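Local atomic coordinates of putative dehydrogenase (Pseudarthrobacter phenanthrenivorans, PDB entry 6A3F), a protein that catalyses the NAD(+)-dependent oxidation of levoglucosan to 3-dehydrolevoglucosan, working as a homotetramer of the Gfo/Idh/MocA family. Residues L68-A73 and E79-D84; N144-V149 and K368-G373; I295-H300 and I306-E311. One frame throughout, in Å; residues are numbered along the deposited sequence.

In the fold
The three contacts sample both domains of the subunit. Interaction 1 lies within the N-terminal nucleotide-binding Rossmann domain, and interaction 2 joins the last strand of that domain's parallel sheet to the late helix 355-371; both reach this sheet, at its two outermost strands, 80-82 and 147-149, and the centres of the two contacts are about 26 Å apart. In interaction 1, Ala69 lies about 4 Å, side chain to side chain, from the NADH-binding Glu63. Interaction 2, away from the cofactor and substrate sites, lays helix 355-371 over the sheet at strand 147-149. Interaction 3 is a hairpin of the C-terminal domain, its centre about 40 Å from that of interaction 1 and about 29 Å from that of interaction 2; the side chain of its Tyr310 lies about 3 Å from that of levoglucosan-binding Tyr153.

Interaction 1: residues L68-A73 and E79-D84; sequences LAAEAA and ENSTSD
With chi1 at 66°, the hydroxyl of Ser81 stands between its own backbone N and carbonyl carbon, and this rotation swings OG over the helix backbone at Ala70 while CB settles against Ala69 and Ala73. The contact belongs to a beta-alpha-beta unit of the Rossmann domain, in which strand 55-62 leads through helix 66-76 into strand 80-82, one of the two outermost strands of the parallel sheet within this chain. Helix 68-73 and strand 80-82 run nearly antiparallel, at 154°, with their axes 6.8 Å apart at closest approach. The small alanines that the helix offers to the strand are consistent with so short a spacing.

Ser81 lies centrally. Ser81 CB is 3.3 Å from Ala69 O, a carbonyl already engaged within the helix by Ala73 N, and 3.8 Å from Ala69 CB. Ala73 CB meets the same Ser81 CB from one turn further along, at 4.0 Å, so the serine methylene nestles between two alanines four residues apart. The hydroxyl oxygen itself rests on the backbone, with Ser81 OG 3.5 Å from Ala70 CA.

On the other side of the strand, Thr82 turns away from the helix toward Ala62 of the neighbouring strand 55-62, which also pairs with 80-82 through backbone hydrogen bonds. Ala73 likewise packs on Ile61 of that strand, and Ala69 touches Glu63, an NADH-binding residue. Glu71, on the outward side of the helix, reaches Trp50 of the second subunit. Beyond the strand the chain bends in an ST turn, in which Thr82 OG1 accepts a nearly straight bond from Asp84 N at 3.0 Å. Ala69 CB, for its part, ends against the backbone carbonyl of Thr82, with CB and Thr82 O 3.1 Å apart.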
loop_
_atom_site.group_PDB
_atom_site.type_symbol
_atom_site.label_atom_id
_atom_site.label_comp_id
_atom_site.label_asym_id
_atom_site.label_seq_id
_atom_site.Cartn_x
_atom_site.Cartn_y
_atom_site.Cartn_z
ATOM N N LEU B 68 -43.159 -0.905 14.471
ATOM C CA LEU B 68 -41.788 -0.623 14.031
ATOM C C LEU B 68 -41.227 0.579 14.798
ATOM O O LEU B 68 -40.067 0.573 15.174
ATOM C CB LEU B 68 -41.771 -0.298 12.536
ATOM C CG LEU B 68 -41.621 -1.463 11.559
ATOM C CD1 LEU B 68 -40.914 -0.970 10.300
ATOM C CD2 LEU B 68 -40.873 -2.643 12.162
ATOM N N ALA B 69 -42.031 1.627 14.939
ATOM C CA ALA B 69 -41.592 2.878 15.549
ATOM C C ALA B 69 -41.253 2.630 17.020
ATOM O O ALA B 69 -40.243 3.133 17.512
ATOM C CB ALA B 69 -42.653 3.944 15.401
ATOM N N ALA B 70 -42.102 1.847 17.694
ATOM C CA ALA B 70 -41.911 1.528 19.122
ATOM C C ALA B 70 -40.611 0.729 19.308
ATOM O O ALA B 70 -39.888 0.963 20.251
ATOM C CB ALA B 70 -43.094 0.754 19.649
ATOM N N GLU B 71 -40.376 -0.220 18.423
ATOM C CA GLU B 71 -39.203 -1.119 18.468
ATOM C C GLU B 71 -37.906 -0.317 18.208
ATOM O O GLU B 71 -36.896 -0.472 18.928
ATOM C CB GLU B 71 -39.464 -2.224 17.441
ATOM C CG GLU B 71 -38.316 -3.178 17.207
ATOM C CD GLU B 71 -38.078 -4.297 18.207
ATOM O OE1 GLU B 71 -38.553 -4.223 19.372
ATOM O OE2 GLU B 71 -37.378 -5.252 17.806
ATOM N N ALA B 72 -37.957 0.572 17.236
ATOM C CA ALA B 72 -36.836 1.456 16.917
ATOM C C ALA B 72 -36.524 2.382 18.094
ATOM O O ALA B 72 -35.339 2.679 18.374
ATOM C CB ALA B 72 -37.141 2.256 15.694
ATOM N N ALA B 73 -37.561 2.852 18.791
ATOM C CA ALA B 73 -37.337 3.695 19.941
ATOM C C ALA B 73 -36.616 2.921 21.059
ATOM O O ALA B 73 -35.742 3.479 21.737
ATOM C CB ALA B 73 -38.643 4.271 20.421
ATOM N N GLU B 79 -37.183 8.266 23.597
ATOM C CA GLU B 79 -38.186 8.307 24.641
ATOM C C GLU B 79 -39.556 7.914 24.066
ATOM O O GLU B 79 -40.275 7.157 24.700
ATOM C CB GLU B 79 -38.220 9.710 25.256
ATOM C CG GLU B 79 -39.378 9.889 26.231
ATOM C CD GLU B 79 -39.390 11.185 27.021
ATOM O OE1 GLU B 79 -38.372 11.923 26.981
ATOM O OE2 GLU B 79 -40.408 11.440 27.700
ATOM N N ASN B 80 -39.909 8.443 22.890
ATOM C CA ASN B 80 -41.247 8.329 22.306
ATOM C C ASN B 80 -41.133 7.829 20.875
ATOM O O ASN B 80 -40.060 7.985 20.285
ATOM C CB ASN B 80 -41.957 9.677 22.278
ATOM C CG ASN B 80 -42.015 10.297 23.659
ATOM O OD1 ASN B 80 -41.349 11.301 23.955
ATOM N ND2 ASN B 80 -42.687 9.603 24.541
ATOM N N SER B 81 -42.251 7.316 20.337
ATOM C CA SER B 81 -42.349 6.815 18.971
ATOM C C SER B 81 -43.699 7.185 18.347
ATOM O O SER B 81 -44.661 7.418 19.051
ATOM C CB SER B 81 -42.166 5.348 18.935
ATOM O OG SER B 81 -43.232 4.683 19.590
ATOM N N THR B 82 -43.737 7.229 17.031
ATOM C CA THR B 82 -44.932 7.614 16.291
ATOM C C THR B 82 -44.839 6.994 14.896
ATOM O O THR B 82 -43.739 6.720 14.446
ATOM C CB THR B 82 -45.094 9.140 16.217
ATOM O OG1 THR B 82 -46.360 9.420 15.611
ATOM C CG2 THR B 82 -44.007 9.840 15.421
ATOM N N SER B 83 -45.988 6.747 14.249
ATOM C CA SER B 83 -46.031 6.427 12.809
ATOM C C SER B 83 -46.442 7.656 11.989
ATOM O O SER B 83 -46.639 7.560 10.773
ATOM C CB SER B 83 -46.974 5.297 12.548
ATOM O OG SER B 83 -48.185 5.540 13.249
ATOM N N ASP B 84 -46.592 8.801 12.639
ATOM C CA ASP B 84 -47.036 9.999 11.967
ATOM C C ASP B 84 -45.987 11.082 12.126
ATOM O O ASP B 84 -45.882 11.716 13.162
ATOM C CB ASP B 84 -48.356 10.469 12.570
ATOM C CG ASP B 84 -48.868 11.731 11.923
ATOM O OD1 ASP B 84 -48.509 12.026 10.752
ATOM O OD2 ASP B 84 -49.648 12.429 12.606
#

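Interaction 2: residues N144-V149 and K368-G373; sequences NIVHMV and KAIAEG
Val146 meets the last turn of helix 355-371 with both of its methyl groups, and Ala369 and Ile370 receive them. Val146 CG2 lies against the helix backbone, 3.7 Å from Ile370 N and equally near the carbonyl carbon of Ala369, while also touching Ile370 CG1 at 3.7 Å. The second methyl, Val146 CG1, meets Ala369 CB at 3.9 Å. Beside the small alanine, the valine comes down onto the peptide that joins the two helix residues, and Ile370 flanks it with CG1, held beside its own backbone N by a chi1 of -69°. The side chains meet through carbon alone, and the contact is small, burying 144 Å² in all.

Val146 just precedes strand 147-149, the last strand of the parallel Rossmann sheet, whereas its partners come from a helix more than 200 residues further along the chain. This late helix packs over one face of the parallel sheet, at its last strand, 147-149. Phe366, one turn earlier in the helix, and Val376, in the loop after it, extend the same apolar patch, each touching both Val146 and Met148.

Further out, the neighbouring strand 119-122 holds the valine backbone: Val146 N donates to His119 ND1, the backbones of Val146 and Ile120 are hydrogen-bonded, and Ile370 in turn rests on His119, tying the helix to the same strand. The helix itself stops in a Schellman motif, with Gly373 as C-prime residue at positive phi, in which Gly374 N bonds to Ala369 O and Gly373 N to Ile370 O, the latter at 3.2 Å.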
loop_
_atom_site.group_PDB
_atom_site.type_symbol
_atom_site.label_atom_id
_atom_site.label_comp_id
_atom_site.label_asym_id
_atom_site.label_seq_id
_atom_site.Cartn_x
_atom_site.Cartn_y
_atom_site.Cartn_z
ATOM N N ASN B 144 -34.907 31.712 10.579
ATOM C CA ASN B 144 -33.818 31.758 11.547
ATOM C C ASN B 144 -33.571 30.334 12.082
ATOM O O ASN B 144 -33.745 30.016 13.301
ATOM C CB ASN B 144 -34.120 32.784 12.637
ATOM C CG ASN B 144 -32.963 32.964 13.599
ATOM O OD1 ASN B 144 -31.801 32.931 13.194
ATOM N ND2 ASN B 144 -33.272 33.146 14.875
ATOM N N ILE B 145 -33.196 29.446 11.166
ATOM C CA ILE B 145 -33.020 28.046 11.556
ATOM C C ILE B 145 -31.737 27.522 10.918
ATOM O O ILE B 145 -31.265 28.064 9.910
ATOM C CB ILE B 145 -34.232 27.199 11.138
ATOM C CG1 ILE B 145 -34.428 27.198 9.619
ATOM C CG2 ILE B 145 -35.467 27.667 11.875
ATOM C CD1 ILE B 145 -35.654 26.466 9.132
ATOM N N VAL B 146 -31.189 26.485 11.529
ATOM C CA VAL B 146 -30.002 25.857 11.017
ATOM C C VAL B 146 -30.464 24.712 10.126
ATOM O O VAL B 146 -31.317 23.889 10.551
ATOM C CB VAL B 146 -29.111 25.344 12.158
ATOM C CG1 VAL B 146 -27.910 24.578 11.591
ATOM C CG2 VAL B 146 -28.664 26.492 13.050
ATOM N N HIS B 147 -29.957 24.687 8.916
ATOM C CA HIS B 147 -30.276 23.627 7.982
ATOM C C HIS B 147 -28.980 22.989 7.465
ATOM O O HIS B 147 -28.045 23.705 7.053
ATOM C CB HIS B 147 -31.138 24.153 6.817
ATOM C CG HIS B 147 -30.696 25.450 6.239
ATOM N ND1 HIS B 147 -29.944 25.519 5.104
ATOM C CD2 HIS B 147 -30.939 26.725 6.625
ATOM C CE1 HIS B 147 -29.721 26.784 4.814
ATOM N NE2 HIS B 147 -30.339 27.546 5.733
ATOM N N MET B 148 -28.983 21.657 7.408
ATOM C CA MET B 148 -27.751 20.908 7.051
ATOM C C MET B 148 -28.106 19.704 6.184
ATOM O O MET B 148 -29.092 19.001 6.440
ATOM C CB MET B 148 -27.042 20.444 8.325
ATOM C CG MET B 148 -25.582 20.057 8.133
ATOM S SD MET B 148 -24.817 19.572 9.672
ATOM C CE MET B 148 -23.090 19.504 9.166
ATOM N N VAL B 149 -27.293 19.457 5.154
ATOM C CA VAL B 149 -27.434 18.218 4.357
ATOM C C VAL B 149 -26.273 17.268 4.732
ATOM O O VAL B 149 -25.163 17.740 4.972
ATOM C CB VAL B 149 -27.521 18.497 2.844
ATOM C CG1 VAL B 149 -26.308 19.195 2.281
ATOM C CG2 VAL B 149 -27.839 17.240 2.065
ATOM N N LYS B 368 -23.475 23.258 17.324
ATOM C CA LYS B 368 -22.721 24.482 17.537
ATOM C C LYS B 368 -23.407 25.650 16.798
ATOM O O LYS B 368 -23.599 26.711 17.374
ATOM C CB LYS B 368 -21.278 24.258 17.058
ATOM C CG LYS B 368 -20.339 25.435 17.219
ATOM C CD LYS B 368 -18.847 25.096 17.257
ATOM C CE LYS B 368 -18.080 26.213 17.938
ATOM N NZ LYS B 368 -16.620 26.128 17.704
ATOM N N ALA B 369 -23.778 25.447 15.535
ATOM C CA ALA B 369 -24.533 26.470 14.762
ATOM C C ALA B 369 -25.861 26.826 15.452
ATOM O O ALA B 369 -26.238 28.006 15.458
ATOM C CB ALA B 369 -24.760 26.000 13.342
ATOM N N ILE B 370 -26.571 25.831 15.991
ATOM C CA ILE B 370 -27.845 26.053 16.645
ATOM C C ILE B 370 -27.631 26.920 17.883
ATOM O O ILE B 370 -28.275 27.964 18.044
ATOM C CB ILE B 370 -28.542 24.736 17.018
ATOM C CG1 ILE B 370 -29.008 23.985 15.768
ATOM C CG2 ILE B 370 -29.710 24.993 17.974
ATOM C CD1 ILE B 370 -29.502 22.559 16.062
ATOM N N ALA B 371 -26.733 26.473 18.739
ATOM C CA ALA B 371 -26.489 27.171 19.996
ATOM C C ALA B 371 -25.917 28.568 19.763
ATOM O O ALA B 371 -26.178 29.458 20.563
ATOM C CB ALA B 371 -25.573 26.355 20.863
ATOM N N GLU B 372 -25.123 28.776 18.719
ATOM C CA GLU B 372 -24.486 30.066 18.507
ATOM C C GLU B 372 -25.303 30.939 17.552
ATOM O O GLU B 372 -24.862 32.022 17.185
ATOM C CB GLU B 372 -23.058 29.849 18.014
ATOM C CG GLU B 372 -22.244 29.031 18.999
ATOM C CD GLU B 372 -20.785 28.840 18.640
ATOM O OE1 GLU B 372 -20.399 29.253 17.527
ATOM O OE2 GLU B 372 -20.040 28.270 19.475
ATOM N N GLY B 373 -26.502 30.478 17.179
ATOM C CA GLY B 373 -27.414 31.228 16.330
ATOM C C GLY B 373 -26.859 31.448 14.942
ATOM O O GLY B 373 -27.210 32.402 14.301
#

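Interaction 3: residues I295-H300 and I306-E311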
loop_
_atom_site.group_PDB
_atom_site.type_symbol
_atom_site.label_atom_id
_atom_site.label_comp_id
_atom_site.label_asym_id
_atom_site.label_seq_id
_atom_site.Cartn_x
_atom_site.Cartn_y
_atom_site.Cartn_z
ATOM N N ILE B 295 -14.191 5.907 -1.802
ATOM C CA ILE B 295 -14.296 7.344 -2.034
ATOM C C ILE B 295 -12.884 7.910 -2.121
ATOM O O ILE B 295 -12.106 7.765 -1.157
ATOM C CB ILE B 295 -15.063 8.067 -0.937
ATOM C CG1 ILE B 295 -16.273 7.260 -0.451
ATOM C CG2 ILE B 295 -15.417 9.479 -1.417
ATOM C CD1 ILE B 295 -16.966 7.869 0.728
ATOM N N THR B 296 -12.515 8.469 -3.259
ATOM C CA THR B 296 -11.122 8.957 -3.439
ATOM C C THR B 296 -11.112 10.371 -3.996
ATOM O O THR B 296 -12.098 10.831 -4.673
ATOM C CB THR B 296 -10.322 8.061 -4.391
ATOM O OG1 THR B 296 -10.783 8.277 -5.730
ATOM C CG2 THR B 296 -10.471 6.599 -4.005
ATOM N N PHE B 297 -10.007 11.074 -3.727
ATOM C CA PHE B 297 -9.738 12.225 -4.585
ATOM C C PHE B 297 -8.233 12.352 -4.712
ATOM O O PHE B 297 -7.472 11.858 -3.834
ATOM C CB PHE B 297 -10.389 13.503 -4.042
ATOM C CG PHE B 297 -10.002 13.905 -2.643
ATOM C CD1 PHE B 297 -8.785 14.543 -2.388
ATOM C CD2 PHE B 297 -10.908 13.744 -1.598
ATOM C CE1 PHE B 297 -8.466 14.943 -1.096
ATOM C CE2 PHE B 297 -10.591 14.190 -0.322
ATOM C CZ PHE B 297 -9.366 14.771 -0.078
ATOM N N GLU B 298 -7.839 12.972 -5.811
ATOM C CA GLU B 298 -6.466 13.324 -6.036
ATOM C C GLU B 298 -6.479 14.749 -6.567
ATOM O O GLU B 298 -7.147 14.997 -7.552
ATOM C CB GLU B 298 -5.787 12.404 -7.041
ATOM C CG GLU B 298 -4.359 12.812 -7.409
ATOM C CD GLU B 298 -3.412 11.702 -7.882
ATOM O OE1 GLU B 298 -3.754 10.490 -7.736
ATOM O OE2 GLU B 298 -2.277 12.022 -8.326
ATOM N N ILE B 299 -5.775 15.612 -5.873
ATOM C CA ILE B 299 -5.700 17.011 -6.230
ATOM C C ILE B 299 -4.272 17.372 -6.604
ATOM O O ILE B 299 -3.338 17.087 -5.839
ATOM C CB ILE B 299 -6.225 17.910 -5.112
ATOM C CG1 ILE B 299 -7.707 17.650 -4.808
ATOM C CG2 ILE B 299 -5.963 19.362 -5.487
ATOM C CD1 ILE B 299 -8.191 18.276 -3.523
ATOM N N HIS B 300 -4.095 18.010 -7.772
ATOM C CA HIS B 300 -2.745 18.511 -8.197
ATOM C C HIS B 300 -2.740 20.040 -8.088
ATOM O O HIS B 300 -3.533 20.709 -8.764
ATOM C CB HIS B 300 -2.373 18.051 -9.588
ATOM C CG HIS B 300 -2.454 16.570 -9.780
ATOM N ND1 HIS B 300 -2.856 15.990 -10.962
ATOM C CD2 HIS B 300 -2.184 15.562 -8.938
ATOM C CE1 HIS B 300 -2.817 14.664 -10.822
ATOM N NE2 HIS B 300 -2.412 14.380 -9.605
ATOM N N ILE B 306 -2.409 16.037 -3.133
ATOM C CA ILE B 306 -3.085 15.434 -2.028
ATOM C C ILE B 306 -3.938 14.286 -2.577
ATOM O O ILE B 306 -4.607 14.483 -3.567
ATOM C CB ILE B 306 -3.996 16.410 -1.273
ATOM C CG1 ILE B 306 -3.216 17.620 -0.730
ATOM C CG2 ILE B 306 -4.738 15.697 -0.160
ATOM C CD1 ILE B 306 -4.110 18.761 -0.332
ATOM N N VAL B 307 -3.848 13.126 -1.927
ATOM C CA VAL B 307 -4.591 11.932 -2.334
ATOM C C VAL B 307 -5.300 11.394 -1.098
ATOM O O VAL B 307 -4.702 11.334 -0.003
ATOM C CB VAL B 307 -3.641 10.879 -2.951
ATOM C CG1 VAL B 307 -4.321 9.516 -3.115
ATOM C CG2 VAL B 307 -3.089 11.374 -4.273
ATOM N N PHE B 308 -6.541 10.938 -1.254
ATOM C CA PHE B 308 -7.323 10.423 -0.145
ATOM C C PHE B 308 -8.074 9.183 -0.631
ATOM O O PHE B 308 -8.472 9.129 -1.794
ATOM C CB PHE B 308 -8.365 11.437 0.347
ATOM C CG PHE B 308 -9.355 10.921 1.362
ATOM C CD1 PHE B 308 -8.957 10.619 2.659
ATOM C CD2 PHE B 308 -10.696 10.782 1.044
ATOM C CE1 PHE B 308 -9.855 10.124 3.585
ATOM C CE2 PHE B 308 -11.596 10.328 1.998
ATOM C CZ PHE B 308 -11.187 10.020 3.263
ATOM N N ASN B 309 -8.253 8.233 0.280
ATOM C CA ASN B 309 -8.980 6.962 0.075
ATOM C C ASN B 309 -9.752 6.639 1.363
ATOM O O ASN B 309 -9.161 6.279 2.391
ATOM C CB ASN B 309 -8.046 5.824 -0.317
ATOM C CG ASN B 309 -8.652 4.434 -0.240
ATOM O OD1 ASN B 309 -9.881 4.302 -0.236
ATOM N ND2 ASN B 309 -7.811 3.388 -0.321
ATOM N N TYR B 310 -11.078 6.785 1.317
ATOM C CA TYR B 310 -11.924 6.551 2.468
ATOM C C TYR B 310 -11.840 5.089 2.968
ATOM O O TYR B 310 -12.074 4.830 4.144
ATOM C CB TYR B 310 -13.397 6.921 2.217
ATOM C CG TYR B 310 -14.213 6.770 3.465
ATOM C CD1 TYR B 310 -14.299 7.800 4.386
ATOM C CD2 TYR B 310 -14.876 5.589 3.754
ATOM C CE1 TYR B 310 -14.990 7.655 5.575
ATOM C CE2 TYR B 310 -15.501 5.392 4.970
ATOM C CZ TYR B 310 -15.594 6.443 5.864
ATOM O OH TYR B 310 -16.266 6.284 7.019
ATOM N N GLU B 311 -11.523 4.121 2.130
ATOM C CA GLU B 311 -11.348 2.744 2.651
ATOM C C GLU B 311 -10.178 2.687 3.660
ATOM O O GLU B 311 -10.093 1.716 4.469
ATOM C CB GLU B 311 -11.128 1.748 1.527
ATOM C CG GLU B 311 -12.365 1.629 0.631
ATOM C CD GLU B 311 -12.408 0.460 -0.349
ATOM O OE1 GLU B 311 -11.339 0.050 -0.812
ATOM O OE2 GLU B 311 -13.550 -0.074 -0.610
#
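Strands 294-301 and 304-309 form a beta hairpin in the large mixed sheet of the C-terminal substrate-binding domain, and Phe297 and Phe308 face each other across it as an antiparallel hydrogen-bonded pair. Phe308 N donates to Phe297 O at 2.9 Å, and Phe297 N returns a more bent bond, its donor tilted 31° from the carbonyl plane of Phe308. Ile299 and Ile306 repeat this reciprocal pairing toward the turn.

The ring of Phe297 leans across to its partner because chi1 of 57° sets CG between the backbone N and carbonyl carbon. Phe308 CB sits over one face of the Phe297 ring, a CH-pi contact 3.6 Å from its centroid, and Ile306 CG2 meets the edge of the same ring. The two phenyl rings are oblique, planes at 32°. Met217 and Leu221 of helix 206-221 pack on Phe297.

The other face of the hairpin carries Glu298, whose carboxylate and CG lie alongside Val307 CG2. Glu298 OE1 forms a salt bridge with Arg291 of the third subunit, while Glu298 OE2 accepts from His300 NE2 at 2.7 Å.

Beyond strand 304-309, Tyr310 stacks edge-to-face with levoglucosan-binding Tyr153, and its OH bonds to Leu351 O of the second subunit. Tyr310 N donates to Ile295 O at 2.9 Å, while Tyr310 CB packs 3.7 Å from Ile295 CB.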